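Local structure of demethyldecarbamoylnovobiocin O-methyltransferase (Streptomyces caeruleus, 2WK1) at residues G108-T113 with R136-A141; V212-G217 with Y239-D244. The protein transfers a methyl group from S-adenosyl-L-methionine to the 4-hydroxyl of the noviose sugar, the penultimate step in biosynthesis of the antibiotic novobiocin. All blocks are in the same frame, centred on the assembly; numbering follows the deposited sequence.

Contact 1: residues G108-T113 with R136-A141; sequences GDLVET and RTVWVA. With SAH (S-adenosyl-L-homocysteine), chain B.
Strands 109-113 and 138-141 run parallel, their axes 4.6 Å apart at 15°, and a ladder from Leu-110 N to Thr-137 O through to Ala-141 N and Glu-112 O joins their backbones. Asp-109 ties the start of the ladder with both carboxylate oxygens. Asp-109 OD1 takes the backbone N of Thr-137 at 2.9 Å, met well above the carboxylate plane, and a water bridges OD1 to Thr-137 OG1. Asp-109 OD2 receives the indole NE1 of Trp-139 in a nearly straight bond (2.9 Å) lying in the ring plane, although the carboxylate itself is turned 43° from that ring. Trp-139 suits the place because one edge carries a donor for Asp-109 while its CB packs on Val-111 CG2, 3.7 Å away. With CG beside its backbone N, the indole is directed back toward Asp-109, and Thr-137 CG2 lies over one face, near the rim. Arg-136 reaches alongside with an extended chain to give NH1 to Gly-108 O at 2.8 Å; Val-106 O is a second acceptor for NH1. Gly-108 has a positive phi (135°), where a side chain would hit the preceding carbonyl O. At the other end Glu-112 OE2 lies 2.7 Å from the amino N of S-adenosylhomocysteine and forms a salt bridge with Arg-214. Helix 119-130 packs on the face bearing Glu-112, Val-138 and Val-140, while strands 210-215 and 191-195 flank the pair.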
# COMPACT_ATOMS: atom_id res chain seq x y z
N GLY A 108 5.49 -26.26 -10.41
CA GLY A 108 6.62 -25.41 -10.75
C GLY A 108 6.76 -24.14 -9.93
O GLY A 108 5.83 -23.69 -9.25
N ASP A 109 7.96 -23.58 -10.04
CA ASP A 109 8.27 -22.31 -9.43
C ASP A 109 7.80 -21.16 -10.32
O ASP A 109 7.26 -21.35 -11.43
CB ASP A 109 9.76 -22.24 -9.15
CG ASP A 109 10.19 -23.16 -8.01
OD1 ASP A 109 9.34 -23.55 -7.16
OD2 ASP A 109 11.42 -23.45 -7.97
N LEU A 110 7.96 -19.94 -9.80
CA LEU A 110 7.59 -18.73 -10.50
C LEU A 110 8.89 -17.95 -10.74
O LEU A 110 9.75 -17.93 -9.86
CB LEU A 110 6.65 -17.90 -9.63
CG LEU A 110 5.41 -18.61 -9.08
CD1 LEU A 110 4.60 -17.65 -8.22
CD2 LEU A 110 4.58 -19.22 -10.18
N VAL A 111 9.04 -17.31 -11.89
CA VAL A 111 10.22 -16.50 -12.16
C VAL A 111 9.89 -15.26 -12.93
O VAL A 111 9.03 -15.29 -13.80
CB VAL A 111 11.29 -17.33 -12.91
CG1 VAL A 111 10.80 -17.79 -14.26
CG2 VAL A 111 12.61 -16.54 -13.03
N GLU A 112 10.58 -14.17 -12.62
CA GLU A 112 10.63 -13.01 -13.48
C GLU A 112 12.06 -12.74 -13.88
O GLU A 112 12.96 -12.72 -13.03
CB GLU A 112 10.09 -11.76 -12.80
CG GLU A 112 9.88 -10.67 -13.86
CD GLU A 112 9.30 -9.37 -13.34
OE1 GLU A 112 9.71 -8.98 -12.25
OE2 GLU A 112 8.45 -8.74 -14.05
N THR A 113 12.27 -12.60 -15.18
CA THR A 113 13.54 -12.21 -15.75
C THR A 113 13.49 -10.74 -16.13
O THR A 113 12.92 -10.37 -17.14
CB THR A 113 13.95 -13.10 -16.95
OG1 THR A 113 12.94 -13.10 -17.95
CG2 THR A 113 14.18 -14.51 -16.51
N ARG A 136 6.47 -23.65 -3.35
CA ARG A 136 6.94 -22.98 -4.57
C ARG A 136 7.84 -21.82 -4.20
O ARG A 136 7.64 -21.17 -3.17
CB ARG A 136 5.78 -22.48 -5.43
CG ARG A 136 4.81 -23.55 -5.85
CD ARG A 136 3.66 -22.94 -6.56
NE ARG A 136 2.57 -23.83 -6.86
CZ ARG A 136 2.30 -24.37 -8.04
NH1 ARG A 136 3.09 -24.19 -9.08
NH2 ARG A 136 1.20 -25.11 -8.16
N THR A 137 8.83 -21.56 -5.05
CA THR A 137 9.76 -20.47 -4.90
C THR A 137 9.53 -19.43 -6.00
O THR A 137 9.16 -19.77 -7.12
CB THR A 137 11.21 -21.00 -4.99
OG1 THR A 137 11.43 -21.90 -3.88
CG2 THR A 137 12.27 -19.92 -4.99
N VAL A 138 9.71 -18.17 -5.63
CA VAL A 138 9.79 -17.05 -6.56
C VAL A 138 11.26 -16.72 -6.82
O VAL A 138 11.99 -16.39 -5.88
CB VAL A 138 9.07 -15.80 -6.02
CG1 VAL A 138 9.17 -14.65 -7.02
CG2 VAL A 138 7.62 -16.13 -5.69
N TRP A 139 11.68 -16.84 -8.08
CA TRP A 139 13.02 -16.53 -8.54
C TRP A 139 13.07 -15.14 -9.16
O TRP A 139 12.27 -14.79 -10.03
CB TRP A 139 13.49 -17.56 -9.55
CG TRP A 139 13.59 -18.96 -9.02
CD1 TRP A 139 12.59 -19.88 -8.97
CD2 TRP A 139 14.74 -19.58 -8.43
NE1 TRP A 139 13.05 -21.05 -8.41
CE2 TRP A 139 14.36 -20.89 -8.07
CE3 TRP A 139 16.05 -19.17 -8.20
CZ2 TRP A 139 15.24 -21.79 -7.48
CZ3 TRP A 139 16.93 -20.07 -7.60
CH2 TRP A 139 16.52 -21.35 -7.26
N VAL A 140 14.00 -14.35 -8.65
CA VAL A 140 14.15 -12.94 -8.97
C VAL A 140 15.44 -12.78 -9.76
O VAL A 140 16.53 -12.77 -9.18
CB VAL A 140 14.17 -12.08 -7.68
CG1 VAL A 140 14.26 -10.60 -7.99
CG2 VAL A 140 12.96 -12.38 -6.79
N ALA A 141 15.34 -12.73 -11.09
CA ALA A 141 16.50 -12.76 -11.98
C ALA A 141 16.75 -11.39 -12.61
O ALA A 141 15.88 -10.85 -13.30
CB ALA A 141 16.34 -13.82 -13.05
N SAH B . 9.45 -6.23 -14.37
CA SAH B . 9.88 -4.88 -13.85
CB SAH B . 10.47 -4.05 -14.99
CG SAH B . 11.75 -4.62 -15.57
SD SAH B . 12.79 -3.33 -16.27
C SAH B . 8.75 -4.22 -13.10
O SAH B . 8.75 -2.99 -12.95
OXT SAH B . 7.91 -4.92 -12.56
C5' SAH B . 14.01 -4.31 -17.17
C4' SAH B . 14.95 -5.09 -16.22
O4' SAH B . 15.65 -6.09 -17.01
C3' SAH B . 16.00 -4.24 -15.51
O3' SAH B . 15.95 -4.41 -14.08
C2' SAH B . 17.33 -4.75 -16.11
O2' SAH B . 18.45 -4.73 -15.22
C1' SAH B . 16.99 -6.19 -16.52
N9 SAH B . 17.75 -6.77 -17.62
C8 SAH B . 17.51 -6.56 -18.94
N7 SAH B . 18.30 -7.34 -19.71
C5 SAH B . 19.04 -8.09 -18.86
C6 SAH B . 20.02 -9.14 -19.01
N6 SAH B . 20.39 -9.54 -20.21
N1 SAH B . 20.52 -9.70 -17.90
C2 SAH B . 20.11 -9.33 -16.67
N3 SAH B . 19.22 -8.36 -16.43
C4 SAH B . 18.66 -7.76 -17.50
O HOH W 1 11.01 -24.43 -4.95

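Contact 2: residues V212-G217 with Y239-D244; sequences VLRMDG and YVIVDD. With SAH (S-adenosyl-L-homocysteine), chain B; EDO (1,2-ethanediol), chain F.
Arg-214 and Asp-243 meet across two parallel strands with their flat groups steeply turned, guanidinium and carboxylate planes 73° apart. In one salt bridge, NH2 of Arg-214 points to the anti lone pair of Asp-243 OD1 at 2.7 Å, nearly straight and within the guanidinium plane. Arg-214 NH1 uses the same plane for a second, to Asp-216 OD2 at 3.1 Å, from above that carboxylate, completing a network. The long side chain suits this task: CG is anti to the backbone N (chi1 -174°) and the chain stays extended to NE, passing Ile-241 CG2 obliquely, so the charge is delivered beyond the strand end. The two carboxylates are themselves stacked, only 21° from parallel, with Asp-216 OD1 3.1 Å from Asp-243 OD2. A water within hydrogen-bonding distance of Asp-216 OD2 and Asp-243 OD2 probably bridges them. On the opposite face Met-215, bent at its thioether, lays CE against Val-242 CG2 at 3.8 Å and near Val-240 CG1, a flexible chain fitted to branched neighbours. Backbone bonds such as Met-215 N to Ile-241 O (2.8 Å) hold the register. Asp-216 OD2 also accepts the amino N of S-adenosylhomocysteine at 2.8 Å, and Asp-243 OD1 has a second partner in Arg-90. The positive charges probably offset repulsion between the acids, which, with Asp-244, are predicted magnesium ligands; their clustering is consistent with a site for a cation.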
# COMPACT_ATOMS: atom_id res chain seq x y z
N VAL A 212 5.11 -20.42 -13.98
CA VAL A 212 4.96 -19.12 -14.64
C VAL A 212 6.35 -18.58 -14.94
O VAL A 212 7.18 -18.48 -14.04
CB VAL A 212 4.16 -18.09 -13.81
CG1 VAL A 212 4.07 -16.75 -14.56
CG2 VAL A 212 2.75 -18.61 -13.45
N LEU A 213 6.58 -18.22 -16.20
CA LEU A 213 7.79 -17.55 -16.67
C LEU A 213 7.39 -16.18 -17.15
O LEU A 213 6.73 -16.08 -18.15
CB LEU A 213 8.39 -18.35 -17.81
CG LEU A 213 9.51 -17.76 -18.65
CD1 LEU A 213 10.65 -17.25 -17.75
CD2 LEU A 213 9.97 -18.75 -19.72
N ARG A 214 7.77 -15.13 -16.42
CA ARG A 214 7.47 -13.74 -16.82
C ARG A 214 8.76 -13.11 -17.33
O ARG A 214 9.76 -13.10 -16.64
CB ARG A 214 6.87 -12.92 -15.69
CG ARG A 214 6.44 -11.54 -16.18
CD ARG A 214 5.71 -10.70 -15.12
NE ARG A 214 4.87 -9.73 -15.80
CZ ARG A 214 5.34 -8.64 -16.41
NH1 ARG A 214 6.59 -8.25 -16.21
NH2 ARG A 214 4.55 -7.94 -17.18
N MET A 215 8.72 -12.62 -18.55
CA MET A 215 9.88 -12.07 -19.24
C MET A 215 9.72 -10.57 -19.38
O MET A 215 8.73 -10.11 -19.97
CB MET A 215 10.03 -12.73 -20.61
CG MET A 215 10.05 -14.26 -20.56
SD MET A 215 10.61 -14.97 -22.09
CE MET A 215 9.44 -14.27 -23.18
N ASP A 216 10.69 -9.81 -18.89
CA ASP A 216 10.65 -8.36 -18.95
C ASP A 216 12.08 -7.83 -19.02
O ASP A 216 12.50 -7.01 -18.19
CB ASP A 216 9.95 -7.83 -17.70
CG ASP A 216 9.44 -6.39 -17.84
OD1 ASP A 216 9.85 -5.66 -18.78
OD2 ASP A 216 8.61 -5.98 -16.98
N GLY A 217 12.81 -8.29 -20.02
CA GLY A 217 14.22 -7.94 -20.18
C GLY A 217 14.55 -6.96 -21.28
O GLY A 217 15.73 -6.73 -21.54
N TYR A 239 2.36 -20.88 -17.81
CA TYR A 239 2.24 -19.66 -18.58
C TYR A 239 3.56 -19.00 -18.84
O TYR A 239 4.44 -18.99 -17.97
CB TYR A 239 1.36 -18.66 -17.83
CG TYR A 239 -0.08 -19.09 -17.69
CD1 TYR A 239 -1.01 -18.82 -18.68
CD2 TYR A 239 -0.53 -19.74 -16.56
CE1 TYR A 239 -2.34 -19.24 -18.54
CE2 TYR A 239 -1.83 -20.16 -16.42
CZ TYR A 239 -2.75 -19.88 -17.40
OH TYR A 239 -4.08 -20.27 -17.30
N VAL A 240 3.68 -18.42 -20.03
CA VAL A 240 4.76 -17.51 -20.39
C VAL A 240 4.17 -16.16 -20.64
O VAL A 240 3.26 -16.01 -21.47
CB VAL A 240 5.52 -17.98 -21.62
CG1 VAL A 240 6.64 -16.99 -21.97
CG2 VAL A 240 6.04 -19.42 -21.43
N ILE A 241 4.65 -15.17 -19.91
CA ILE A 241 4.18 -13.79 -20.02
C ILE A 241 5.30 -12.94 -20.66
O ILE A 241 6.43 -12.99 -20.20
CB ILE A 241 3.81 -13.20 -18.65
CG1 ILE A 241 2.69 -14.00 -17.96
CG2 ILE A 241 3.49 -11.72 -18.77
CD1 ILE A 241 2.56 -13.74 -16.48
N VAL A 242 4.96 -12.18 -21.69
CA VAL A 242 5.89 -11.31 -22.39
C VAL A 242 5.45 -9.88 -22.10
O VAL A 242 4.40 -9.42 -22.59
CB VAL A 242 5.86 -11.55 -23.91
CG1 VAL A 242 6.90 -10.72 -24.58
CG2 VAL A 242 6.01 -13.04 -24.25
N ASP A 243 6.25 -9.15 -21.34
CA ASP A 243 5.86 -7.83 -20.88
C ASP A 243 5.66 -6.83 -22.01
O ASP A 243 4.71 -6.05 -21.98
CB ASP A 243 6.90 -7.28 -19.91
CG ASP A 243 6.54 -5.89 -19.42
OD1 ASP A 243 5.68 -5.82 -18.50
OD2 ASP A 243 7.07 -4.89 -19.98
N ASP A 244 6.60 -6.84 -22.95
CA ASP A 244 6.79 -5.75 -23.93
C ASP A 244 6.88 -6.47 -25.26
O ASP A 244 7.96 -6.85 -25.70
CB ASP A 244 8.11 -4.99 -23.63
CG ASP A 244 8.22 -3.61 -24.30
OD1 ASP A 244 7.30 -3.16 -24.99
OD2 ASP A 244 9.26 -2.95 -24.07
N SAH B . 9.45 -6.23 -14.37
CA SAH B . 9.88 -4.88 -13.85
CB SAH B . 10.47 -4.05 -14.99
CG SAH B . 11.75 -4.62 -15.57
SD SAH B . 12.79 -3.33 -16.27
C SAH B . 8.75 -4.22 -13.10
O SAH B . 8.75 -2.99 -12.95
OXT SAH B . 7.91 -4.92 -12.56
C5' SAH B . 14.01 -4.31 -17.17
C4' SAH B . 14.95 -5.09 -16.22
O4' SAH B . 15.65 -6.09 -17.01
C3' SAH B . 16.00 -4.24 -15.51
O3' SAH B . 15.95 -4.41 -14.08
C2' SAH B . 17.33 -4.75 -16.11
O2' SAH B . 18.45 -4.73 -15.22
C1' SAH B . 16.99 -6.19 -16.52
N9 SAH B . 17.75 -6.77 -17.62
C8 SAH B . 17.51 -6.56 -18.94
N7 SAH B . 18.30 -7.34 -19.71
C5 SAH B . 19.04 -8.09 -18.86
C6 SAH B . 20.02 -9.14 -19.01
N6 SAH B . 20.39 -9.54 -20.21
N1 SAH B . 20.52 -9.70 -17.90
C2 SAH B . 20.11 -9.33 -16.67
N3 SAH B . 19.22 -8.36 -16.43
C4 SAH B . 18.66 -7.76 -17.50
C1 EDO F . 10.64 -10.16 -22.75
O1 EDO F . 12.00 -10.16 -22.20
C2 EDO F . 10.22 -8.89 -23.51
O2 EDO F . 9.37 -8.06 -22.67
O HOH W 2 8.00 -3.25 -18.01

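The two contacts come in series along the chain, 108-113 with 136-141 closing before 212-217 with 239-244 opens, and their centres lie about 11 Å apart in one mixed sheet. Strands 109-113 and 210-215 are neighbours there, so the four strands run side by side in the order 138-142, 109-113, 210-215, 238-242, all parallel, as in the Rossmann-like core of class I methyltransferases. Val-111 packs on Leu-213 between the pairs, and a probable hydrogen bond runs from Asp-216 N to Thr-113 O. The C-terminal ends of these parallel strands all lie at the same end of the sheet, where contact 1 and contact 2 both touch S-adenosylhomocysteine and contact 2 adds the predicted magnesium ligands.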